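Local structure of ribulose bisphosphate carboxylase (Pyrococcus horikoshii, 2D69) at residues Thr314-Met319 / Gly349-Gly354; Glu325-Asn330 / Arg361-Asp366; Gly385-Arg390 / Ser409-Lys414; Ala171-Glu176 / Asp380-Gly385. The protein probably adds carbon dioxide and water to ribulose 1,5-bisphosphate, giving two molecules of 3-phosphoglycerate, as part of an archaeal route for breaking down AMP. All coordinates share one frame; numbering follows the deposited sequence.

Contact 1: Thr314-Met319 / Gly349-Gly354; sequences TAVGKM and GGLHPG. With SO4 (sulfate ion), chain E.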
# COMPACT_ATOMS: atom_id res chain seq x y z
N THR A 314 -30.66 14.14 -35.83
CA THR A 314 -30.88 13.52 -37.18
C THR A 314 -31.85 14.23 -38.14
O THR A 314 -32.56 15.16 -37.73
CB THR A 314 -31.49 12.12 -37.06
OG1 THR A 314 -32.75 12.20 -36.35
CG2 THR A 314 -30.58 11.24 -36.26
N ALA A 315 -31.89 13.74 -39.39
CA ALA A 315 -32.84 14.20 -40.40
C ALA A 315 -33.79 13.05 -40.85
O ALA A 315 -33.47 12.14 -41.65
CB ALA A 315 -32.14 14.86 -41.57
N VAL A 316 -34.98 13.17 -40.26
CA VAL A 316 -36.10 12.24 -40.30
C VAL A 316 -37.31 13.17 -40.52
O VAL A 316 -37.15 14.39 -40.55
CB VAL A 316 -36.19 11.54 -38.89
CG1 VAL A 316 -37.25 10.43 -38.82
CG2 VAL A 316 -34.83 11.00 -38.48
N GLY A 317 -38.51 12.63 -40.70
CA GLY A 317 -39.70 13.46 -40.56
C GLY A 317 -39.99 13.58 -39.06
O GLY A 317 -40.15 14.69 -38.51
N LYS A 318 -39.98 12.41 -38.43
CA LYS A 318 -40.32 12.20 -37.01
C LYS A 318 -39.18 12.57 -36.00
O LYS A 318 -39.20 12.15 -34.84
CB LYS A 318 -40.74 10.73 -36.82
CG LYS A 318 -41.89 10.25 -37.77
CD LYS A 318 -42.24 8.75 -37.58
CE LYS A 318 -42.67 8.39 -36.13
NZ LYS A 318 -43.40 9.49 -35.43
N MET A 319 -38.19 13.33 -36.45
CA MET A 319 -37.25 13.95 -35.51
C MET A 319 -36.38 15.05 -36.11
O MET A 319 -35.72 15.75 -35.35
CB MET A 319 -36.37 12.90 -34.80
CG MET A 319 -36.30 13.05 -33.24
SD MET A 319 -35.23 14.42 -32.53
CE MET A 319 -33.54 13.60 -32.16
N GLY A 349 -33.33 9.15 -33.04
CA GLY A 349 -34.57 9.91 -33.00
C GLY A 349 -35.52 9.41 -34.04
O GLY A 349 -35.56 9.94 -35.14
N GLY A 350 -36.21 8.31 -33.72
CA GLY A 350 -37.22 7.75 -34.57
C GLY A 350 -36.73 7.12 -35.86
O GLY A 350 -37.47 7.05 -36.83
N LEU A 351 -35.52 6.58 -35.84
CA LEU A 351 -34.99 5.93 -37.02
C LEU A 351 -35.53 4.50 -37.16
O LEU A 351 -35.83 3.83 -36.17
CB LEU A 351 -33.46 5.93 -36.98
CG LEU A 351 -32.86 7.33 -36.84
CD1 LEU A 351 -31.39 7.25 -36.65
CD2 LEU A 351 -33.17 8.22 -38.03
N HIS A 352 -35.70 4.08 -38.39
CA HIS A 352 -36.12 2.73 -38.70
C HIS A 352 -35.59 2.40 -40.08
O HIS A 352 -35.09 3.30 -40.76
CB HIS A 352 -37.65 2.66 -38.63
CG HIS A 352 -38.34 3.53 -39.63
ND1 HIS A 352 -38.87 4.76 -39.31
CD2 HIS A 352 -38.61 3.33 -40.95
CE1 HIS A 352 -39.44 5.28 -40.39
NE2 HIS A 352 -39.29 4.44 -41.39
N PRO A 353 -35.68 1.14 -40.49
CA PRO A 353 -34.99 0.68 -41.71
C PRO A 353 -35.25 1.47 -43.00
O PRO A 353 -34.29 1.67 -43.78
CB PRO A 353 -35.49 -0.77 -41.85
CG PRO A 353 -35.74 -1.18 -40.41
CD PRO A 353 -36.39 0.03 -39.82
N GLY A 354 -36.49 1.90 -43.23
CA GLY A 354 -36.84 2.70 -44.39
C GLY A 354 -36.16 4.08 -44.46
O GLY A 354 -36.13 4.73 -45.49
S SO4 E . -36.04 5.94 -30.63
O1 SO4 E . -37.25 5.21 -30.30
O2 SO4 E . -36.37 7.22 -31.23
O3 SO4 E . -35.35 6.19 -29.38
O4 SO4 E . -35.19 5.14 -31.49

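Contact 2: Glu325-Asn330 / Arg361-Asp366; sequences EIKRIN and RLFGKD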
# COMPACT_ATOMS: atom_id res chain seq x y z
N GLU A 325 -27.26 22.83 -39.15
CA GLU A 325 -26.56 22.78 -37.86
C GLU A 325 -25.98 21.40 -37.62
O GLU A 325 -24.86 21.27 -37.18
CB GLU A 325 -27.51 23.14 -36.69
CG GLU A 325 -26.88 22.94 -35.29
CD GLU A 325 -27.72 23.50 -34.14
OE1 GLU A 325 -28.97 23.34 -34.17
OE2 GLU A 325 -27.13 24.09 -33.19
N ILE A 326 -26.75 20.36 -37.90
CA ILE A 326 -26.33 19.02 -37.58
C ILE A 326 -25.17 18.61 -38.45
O ILE A 326 -24.19 18.02 -37.94
CB ILE A 326 -27.47 18.05 -37.73
CG1 ILE A 326 -28.50 18.34 -36.62
CG2 ILE A 326 -26.94 16.58 -37.62
CD1 ILE A 326 -29.79 17.60 -36.81
N LYS A 327 -25.28 18.91 -39.73
CA LYS A 327 -24.22 18.62 -40.68
C LYS A 327 -22.93 19.37 -40.30
O LYS A 327 -21.86 18.84 -40.47
CB LYS A 327 -24.66 18.98 -42.11
CG LYS A 327 -23.65 18.53 -43.17
CD LYS A 327 -23.51 16.96 -43.20
CE LYS A 327 -22.77 16.44 -44.47
NZ LYS A 327 -21.37 17.00 -44.59
N ARG A 328 -23.03 20.60 -39.79
CA ARG A 328 -21.87 21.34 -39.33
C ARG A 328 -21.19 20.57 -38.17
O ARG A 328 -19.97 20.36 -38.19
CB ARG A 328 -22.27 22.76 -38.88
CG ARG A 328 -21.08 23.69 -38.53
CD ARG A 328 -21.47 25.10 -38.00
NE ARG A 328 -22.77 25.51 -38.52
CZ ARG A 328 -23.00 25.93 -39.77
NH1 ARG A 328 -22.00 26.04 -40.64
NH2 ARG A 328 -24.24 26.26 -40.15
N ILE A 329 -21.98 20.13 -37.20
CA ILE A 329 -21.43 19.42 -36.08
C ILE A 329 -20.74 18.14 -36.51
O ILE A 329 -19.61 17.88 -36.06
CB ILE A 329 -22.48 19.14 -35.03
CG1 ILE A 329 -22.98 20.49 -34.49
CG2 ILE A 329 -21.88 18.32 -33.87
CD1 ILE A 329 -24.27 20.44 -33.75
N ASN A 330 -21.39 17.34 -37.36
CA ASN A 330 -20.81 16.06 -37.76
C ASN A 330 -19.52 16.27 -38.54
O ASN A 330 -18.58 15.49 -38.38
CB ASN A 330 -21.77 15.23 -38.64
CG ASN A 330 -22.95 14.58 -37.86
OD1 ASN A 330 -23.69 13.76 -38.43
ND2 ASN A 330 -23.14 14.96 -36.61
N ARG A 361 -27.16 8.77 -47.31
CA ARG A 361 -26.91 9.72 -48.39
C ARG A 361 -26.50 11.08 -47.83
O ARG A 361 -25.54 11.69 -48.28
CB ARG A 361 -28.17 9.90 -49.22
CG ARG A 361 -27.99 10.44 -50.59
CD ARG A 361 -29.35 10.59 -51.33
NE ARG A 361 -29.85 11.94 -51.07
CZ ARG A 361 -30.94 12.27 -50.37
NH1 ARG A 361 -31.21 13.56 -50.20
NH2 ARG A 361 -31.80 11.36 -49.87
N LEU A 362 -27.26 11.54 -46.84
CA LEU A 362 -27.07 12.87 -46.24
C LEU A 362 -25.91 12.97 -45.23
O LEU A 362 -25.27 14.03 -45.11
CB LEU A 362 -28.35 13.34 -45.55
CG LEU A 362 -29.53 13.69 -46.48
CD1 LEU A 362 -30.75 14.09 -45.65
CD2 LEU A 362 -29.21 14.79 -47.47
N PHE A 363 -25.67 11.92 -44.47
CA PHE A 363 -24.70 12.00 -43.36
C PHE A 363 -23.54 10.99 -43.43
O PHE A 363 -22.73 10.94 -42.53
CB PHE A 363 -25.41 11.88 -42.01
CG PHE A 363 -26.38 13.01 -41.71
CD1 PHE A 363 -27.75 12.82 -41.87
CD2 PHE A 363 -25.91 14.24 -41.27
CE1 PHE A 363 -28.65 13.83 -41.60
CE2 PHE A 363 -26.81 15.28 -40.97
CZ PHE A 363 -28.20 15.07 -41.13
N GLY A 364 -23.41 10.23 -44.51
CA GLY A 364 -22.32 9.31 -44.68
C GLY A 364 -22.42 7.99 -43.92
O GLY A 364 -23.40 7.70 -43.25
N LYS A 365 -21.37 7.18 -44.05
CA LYS A 365 -21.27 5.88 -43.42
C LYS A 365 -20.60 5.89 -42.06
O LYS A 365 -20.57 4.86 -41.37
CB LYS A 365 -20.48 4.98 -44.33
CG LYS A 365 -21.17 4.80 -45.70
CD LYS A 365 -20.43 3.81 -46.61
CE LYS A 365 -19.16 4.40 -47.25
NZ LYS A 365 -18.71 3.43 -48.29
N ASP A 366 -19.97 7.00 -41.70
CA ASP A 366 -19.27 7.09 -40.43
C ASP A 366 -20.23 7.62 -39.41
O ASP A 366 -20.25 8.82 -39.10
CB ASP A 366 -18.00 7.96 -40.53
CG ASP A 366 -16.82 7.19 -41.13
OD1 ASP A 366 -16.86 5.95 -41.18
OD2 ASP A 366 -15.84 7.76 -41.61
O HOH W 1 -22.62 13.51 -41.10

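Contact 3: Gly385-Arg390 / Ser409-Lys414; sequences GAKALR and SPELKK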
# COMPACT_ATOMS: atom_id res chain seq x y z
N GLY A 385 -36.35 -7.19 -36.00
CA GLY A 385 -36.13 -5.78 -36.25
C GLY A 385 -34.68 -5.44 -36.48
O GLY A 385 -34.33 -4.54 -37.25
N ALA A 386 -33.81 -6.09 -35.73
CA ALA A 386 -32.40 -5.81 -35.84
C ALA A 386 -31.92 -6.24 -37.22
O ALA A 386 -31.14 -5.53 -37.83
CB ALA A 386 -31.62 -6.52 -34.77
N LYS A 387 -32.42 -7.40 -37.69
CA LYS A 387 -32.01 -7.90 -38.98
C LYS A 387 -32.47 -6.93 -40.05
O LYS A 387 -31.73 -6.66 -40.98
CB LYS A 387 -32.55 -9.30 -39.29
CG LYS A 387 -31.82 -9.95 -40.51
CD LYS A 387 -32.40 -11.31 -40.92
CE LYS A 387 -32.15 -11.60 -42.44
NZ LYS A 387 -33.20 -12.45 -43.10
N ALA A 388 -33.66 -6.36 -39.87
CA ALA A 388 -34.23 -5.47 -40.87
C ALA A 388 -33.37 -4.21 -40.98
O ALA A 388 -33.12 -3.70 -42.07
CB ALA A 388 -35.65 -5.10 -40.51
N LEU A 389 -32.91 -3.73 -39.85
CA LEU A 389 -32.06 -2.55 -39.82
C LEU A 389 -30.72 -2.84 -40.53
O LEU A 389 -30.27 -2.07 -41.39
CB LEU A 389 -31.82 -2.12 -38.39
CG LEU A 389 -31.08 -0.78 -38.22
CD1 LEU A 389 -31.92 0.41 -38.70
CD2 LEU A 389 -30.63 -0.62 -36.76
N ARG A 390 -30.10 -3.97 -40.20
CA ARG A 390 -28.82 -4.36 -40.82
C ARG A 390 -28.99 -4.55 -42.33
O ARG A 390 -28.10 -4.21 -43.09
CB ARG A 390 -28.25 -5.62 -40.19
CG ARG A 390 -27.58 -5.40 -38.78
CD ARG A 390 -26.19 -4.69 -38.81
NE ARG A 390 -25.27 -5.42 -39.69
CZ ARG A 390 -24.61 -6.54 -39.36
NH1 ARG A 390 -24.71 -7.07 -38.15
NH2 ARG A 390 -23.78 -7.11 -40.23
N SER A 409 -35.19 -10.56 -48.04
CA SER A 409 -35.21 -10.26 -46.60
C SER A 409 -36.63 -10.09 -46.03
O SER A 409 -37.17 -8.98 -46.06
CB SER A 409 -34.45 -8.97 -46.33
OG SER A 409 -34.46 -8.69 -44.94
N PRO A 410 -37.22 -11.17 -45.52
CA PRO A 410 -38.57 -11.11 -44.94
C PRO A 410 -38.72 -10.05 -43.84
O PRO A 410 -39.79 -9.45 -43.69
CB PRO A 410 -38.78 -12.52 -44.36
CG PRO A 410 -37.90 -13.39 -45.23
CD PRO A 410 -36.66 -12.54 -45.47
N GLU A 411 -37.65 -9.81 -43.09
CA GLU A 411 -37.70 -8.88 -41.97
C GLU A 411 -37.83 -7.47 -42.50
O GLU A 411 -38.64 -6.66 -42.03
CB GLU A 411 -36.47 -9.05 -41.08
CG GLU A 411 -36.43 -10.38 -40.34
CD GLU A 411 -35.83 -11.53 -41.13
OE1 GLU A 411 -35.84 -12.64 -40.58
OE2 GLU A 411 -35.35 -11.37 -42.29
N LEU A 412 -37.04 -7.17 -43.52
CA LEU A 412 -37.07 -5.85 -44.11
C LEU A 412 -38.40 -5.67 -44.84
O LEU A 412 -39.00 -4.61 -44.81
CB LEU A 412 -35.86 -5.65 -45.03
CG LEU A 412 -35.89 -4.35 -45.82
CD1 LEU A 412 -35.90 -3.12 -44.87
CD2 LEU A 412 -34.74 -4.31 -46.82
N LYS A 413 -38.89 -6.72 -45.49
CA LYS A 413 -40.19 -6.64 -46.18
C LYS A 413 -41.31 -6.26 -45.18
O LYS A 413 -42.10 -5.38 -45.47
CB LYS A 413 -40.50 -7.96 -46.90
CG LYS A 413 -41.62 -7.88 -47.98
CD LYS A 413 -41.95 -9.26 -48.49
CE LYS A 413 -42.55 -9.26 -49.88
NZ LYS A 413 -43.25 -10.57 -50.15
N LYS A 414 -41.33 -6.87 -44.00
CA LYS A 414 -42.41 -6.61 -43.03
C LYS A 414 -42.31 -5.21 -42.45
O LYS A 414 -43.32 -4.56 -42.18
CB LYS A 414 -42.41 -7.60 -41.87
CG LYS A 414 -43.80 -8.07 -41.42
CD LYS A 414 -43.98 -9.56 -41.70
CE LYS A 414 -45.16 -10.19 -40.97
NZ LYS A 414 -45.78 -11.27 -41.89

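Contact 4: Ala171-Glu176 / Asp380-Gly385; sequences AEIAYE and DGPRAG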
# COMPACT_ATOMS: atom_id res chain seq x y z
N ALA A 171 -30.92 -9.46 -19.98
CA ALA A 171 -30.12 -10.47 -20.69
C ALA A 171 -30.86 -11.05 -21.87
O ALA A 171 -30.26 -11.35 -22.90
CB ALA A 171 -29.69 -11.58 -19.74
N GLU A 172 -32.17 -11.23 -21.71
CA GLU A 172 -32.97 -11.88 -22.77
C GLU A 172 -33.21 -10.94 -23.94
O GLU A 172 -33.13 -11.33 -25.09
CB GLU A 172 -34.31 -12.43 -22.22
CG GLU A 172 -34.09 -13.56 -21.23
CD GLU A 172 -35.36 -14.09 -20.53
OE1 GLU A 172 -36.38 -13.35 -20.36
OE2 GLU A 172 -35.31 -15.27 -20.11
N ILE A 173 -33.53 -9.70 -23.64
CA ILE A 173 -33.67 -8.75 -24.72
C ILE A 173 -32.35 -8.51 -25.42
O ILE A 173 -32.31 -8.49 -26.66
CB ILE A 173 -34.42 -7.48 -24.28
CG1 ILE A 173 -34.65 -6.58 -25.48
CG2 ILE A 173 -33.73 -6.75 -23.16
CD1 ILE A 173 -35.55 -7.23 -26.52
N ALA A 174 -31.25 -8.40 -24.67
CA ALA A 174 -29.93 -8.23 -25.27
C ALA A 174 -29.60 -9.35 -26.21
O ALA A 174 -29.05 -9.10 -27.26
CB ALA A 174 -28.87 -8.18 -24.18
N TYR A 175 -29.88 -10.58 -25.82
CA TYR A 175 -29.58 -11.76 -26.68
C TYR A 175 -30.29 -11.62 -28.02
O TYR A 175 -29.70 -11.92 -29.06
CB TYR A 175 -30.04 -13.04 -26.01
CG TYR A 175 -29.68 -14.27 -26.79
CD1 TYR A 175 -30.60 -14.87 -27.61
CD2 TYR A 175 -28.38 -14.76 -26.79
CE1 TYR A 175 -30.29 -16.02 -28.32
CE2 TYR A 175 -28.04 -15.87 -27.52
CZ TYR A 175 -29.00 -16.49 -28.29
OH TYR A 175 -28.70 -17.58 -29.04
N GLU A 176 -31.55 -11.22 -27.97
CA GLU A 176 -32.33 -11.00 -29.17
C GLU A 176 -31.73 -9.94 -30.09
O GLU A 176 -31.59 -10.16 -31.29
CB GLU A 176 -33.80 -10.61 -28.82
CG GLU A 176 -34.65 -11.70 -28.17
CD GLU A 176 -34.67 -13.00 -28.97
OE1 GLU A 176 -34.20 -14.05 -28.46
OE2 GLU A 176 -35.19 -12.97 -30.09
N ASP A 380 -42.32 -8.82 -35.98
CA ASP A 380 -41.88 -10.17 -35.70
C ASP A 380 -40.95 -10.22 -34.49
O ASP A 380 -40.42 -11.26 -34.15
CB ASP A 380 -41.18 -10.77 -36.90
CG ASP A 380 -42.10 -11.04 -38.03
OD1 ASP A 380 -41.66 -10.99 -39.20
OD2 ASP A 380 -43.28 -11.30 -37.85
N GLY A 381 -40.78 -9.09 -33.81
CA GLY A 381 -40.02 -9.03 -32.57
C GLY A 381 -38.66 -8.38 -32.77
O GLY A 381 -38.25 -8.11 -33.89
N PRO A 382 -37.97 -8.10 -31.68
CA PRO A 382 -36.71 -7.34 -31.72
C PRO A 382 -35.59 -8.02 -32.52
O PRO A 382 -34.85 -7.33 -33.19
CB PRO A 382 -36.32 -7.16 -30.25
CG PRO A 382 -37.19 -8.06 -29.46
CD PRO A 382 -38.41 -8.42 -30.30
N ARG A 383 -35.47 -9.33 -32.48
CA ARG A 383 -34.45 -9.98 -33.32
C ARG A 383 -34.68 -9.68 -34.78
O ARG A 383 -33.76 -9.31 -35.51
CB ARG A 383 -34.50 -11.48 -33.13
CG ARG A 383 -33.26 -12.25 -33.49
CD ARG A 383 -33.59 -13.69 -33.67
NE ARG A 383 -32.60 -14.64 -33.18
CZ ARG A 383 -32.58 -15.20 -31.96
NH1 ARG A 383 -33.43 -14.87 -31.00
NH2 ARG A 383 -31.62 -16.08 -31.70
N ALA A 384 -35.91 -9.81 -35.23
CA ALA A 384 -36.25 -9.53 -36.60
C ALA A 384 -36.07 -8.09 -36.94
O ALA A 384 -35.65 -7.76 -38.05
CB ALA A 384 -37.71 -9.96 -36.92
N GLY A 385 -36.35 -7.19 -36.00
CA GLY A 385 -36.13 -5.78 -36.25
C GLY A 385 -34.68 -5.44 -36.48
O GLY A 385 -34.33 -4.54 -37.25
O HOH W 2 -37.09 -11.47 -30.94

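Contact 1: Thr314-Met319 / Gly349-Gly354
Val316 turns CG1 anti to its backbone N (chi1 -175°), which leaves CG2 beside that nitrogen and facing Leu351. Leu351 CG stands anti to its own carbonyl carbon (chi1 -56°), and CD2 is the methyl that meets Val316. Val316 CG2 lies only 3.3 Å from Leu351 CD2, tighter than a usual methyl contact, as the two side chains cross obliquely. The other Leu351 methyl, CD1, meets Thr314 CG2 tip to tip at 4.1 Å. Two beta-branched residues thus offer methyls close to their backbone to a longer leucine that reaches both. An alanine in place of Val316 would probably leave Leu351 CD2 without its methyl partner and open a gap beside the carbonyl of Gly349, which Val316 CG2 approaches to 3.6 Å (CG2 to Gly349 O). Met319 CB, in a poorly ordered side chain, also lies against Gly349 O. Both segments follow neighbouring strands of the alpha/beta barrel: 314-319 belongs to loop 6, which carries Lys318, the predicted transition-state stabiliser, and 349-354 to loop 7. Gly349 and Gly350 are predicted substrate-binding residues, and both have positive phi, which suits glycine. Gly350 N donates to O2 of a sulfate ion over 2.7 Å (N-H...O angle 156°), consistent with a site for a substrate phosphate; Gly373 N and Gln370 NE2 hold the same ion.

Contact 2: Glu325-Asn330 / Arg361-Asp366
Ile326 sends CG2 to the ring of Phe363, 3.6 Å from CE2, the two side chains crossing at about a right angle. CG2 stands anti to the backbone N of Ile326, and a branched aliphatic residue suits this buried spot because one methyl can meet the ring while the other branch packs elsewhere. Lys327, next in the helix, runs past Phe363 in the opposite direction: its CD comes within 4.1 Å of ring atom CD2, and its CE within 3.5 Å of Leu362 O. The bend at chi2 (64°) places CD there, and the ammonium group beyond is paired with Asp331. A lysine serves at this partly exposed place because its chain is greasy and its end polar. One turn after Ile326, Asn330 crosses the same ring at about a right angle, its OD1 3.6 Å from Phe363 CD2, with amide and ring planes 61° apart. A water lying in the plane of the ring, at its edge, donates to both Asn330 OD1 and Phe363 O, at 2.9 Å from each. The amide is held at its other end by ND2, bonded to Thr312 OG1. Phe363 closes helix 356-363, and Gly364 leaves it with positive phi. This helix and 323-334 follow adjacent strands of the barrel, 344-348 and 309-311; Tyr323 and Ala315 also meet the Phe363 ring, while Ile329 packs on helix 295-305.

Contact 3: Gly385-Arg390 / Ser409-Lys414
The first turn of the C-terminal helix 410-422 rests across helix 382-398 where Ala388 meets Glu411 and Leu412. The axes of the two short segments pass 7.9 Å apart at 91°, and the CA atoms of Ala388 and Leu412 are just 4.3 Å apart. So close an approach suits alanine: its CB sits 3.7 Å from Glu411 O, where a larger side chain would probably be crowded by the backbone. Beside this packing, Lys387, with CG anti to the backbone N (chi1 -166°) and the rest of its chain extended, reaches across Glu411 to bring NZ to OE2. The Lys387 NZ to Glu411 OE2 salt bridge is modelled at 2.5 Å, shorter than usual, so its exact length is doubtful. The oxygen is met on its syn side, with the ammonium 34° out of the carboxylate plane. Glu411 bends at chi2, and its carboxylate also touches the lysine methylenes, Lys387 CD being 3.3 Å from Glu411 OE2. Helix 382-398 is the last of the helices that follow the eight barrel strands, so the C-terminal helix is an addition beyond those units, packed against it; Pro353, from the loop after strand 344-348, touches both Ala388 and Leu412. Ser409 is the N-cap of helix 410-422: its OG accepts weakly from Leu412 N over 3.3 Å and is also bonded to Asp391 of the other helix. Pro410 follows in the first turn, where proline's missing N-H costs no helical bond.

Contact 4: Ala171-Glu176 / Asp380-Gly385
Glu176 and Arg383 join in a salt bridge, with Arg383 NH1 2.7 Å from Glu176 OE2 and almost as near Glu176 OE1 (2.8 Å). Only the OE2 pair counts as a hydrogen bond, a weak one (136° at the hydrogen): OE2 lies at the guanidinium edge, in its plane, but the carboxylate is turned 54° against it. Glu176 bends at chi2 (-53°), which turns CD toward Arg383 NH1. The same OE2 takes a second donor, a water 2.6 Å away that in turn accepts from Arg383 N over 3.1 Å. Thus Glu176 receives both the side chain of Arg383 and, through water, an N-H of the first turn of its helix. The other terminal nitrogen, Arg383 NH2, lies 3.6 Å from Tyr175 CE1, the two side chains side by side and pointing the same way; Tyr175 OH is fixed by Glu216. An alanine in place of Arg383 would probably leave the Glu176 carboxylate without its opposite charge and take away the neighbour of Tyr175 CE1. Elsewhere in the contact, Ile173 CD1 presses on Pro382 CG at 3.5 Å, a tight contact of buried apolar groups touched also by Met376 of the same chain and by Trp59 of a second subunit. Gly381, the N-cap, has a positive phi that suits glycine. Helices 167-179 and 382-398 are the first and last of the barrel's helical ring, and their meeting, with the pairing of strands 154-157 and 368-370, closes the TIM barrel.

How the contacts relate
From the N terminus, the first segment met is 171-176, and the loop it opens ends only at 380-385, where contact 4 joins the first and last helices of the barrel. Nested within that long loop are contacts 1 and 2, whose segments alternate along the chain: each couples a part of the unit after strand 309-311 to one after strand 344-348, contact 1 at the loops and contact 2 at the helices. They touch where Ala315 packs on Phe363. Contact 3 comes in series after them, adding the C-terminal helix; it shares Gly385 and helix 382-398 with contact 4, and Pro353 connects it to contact 1.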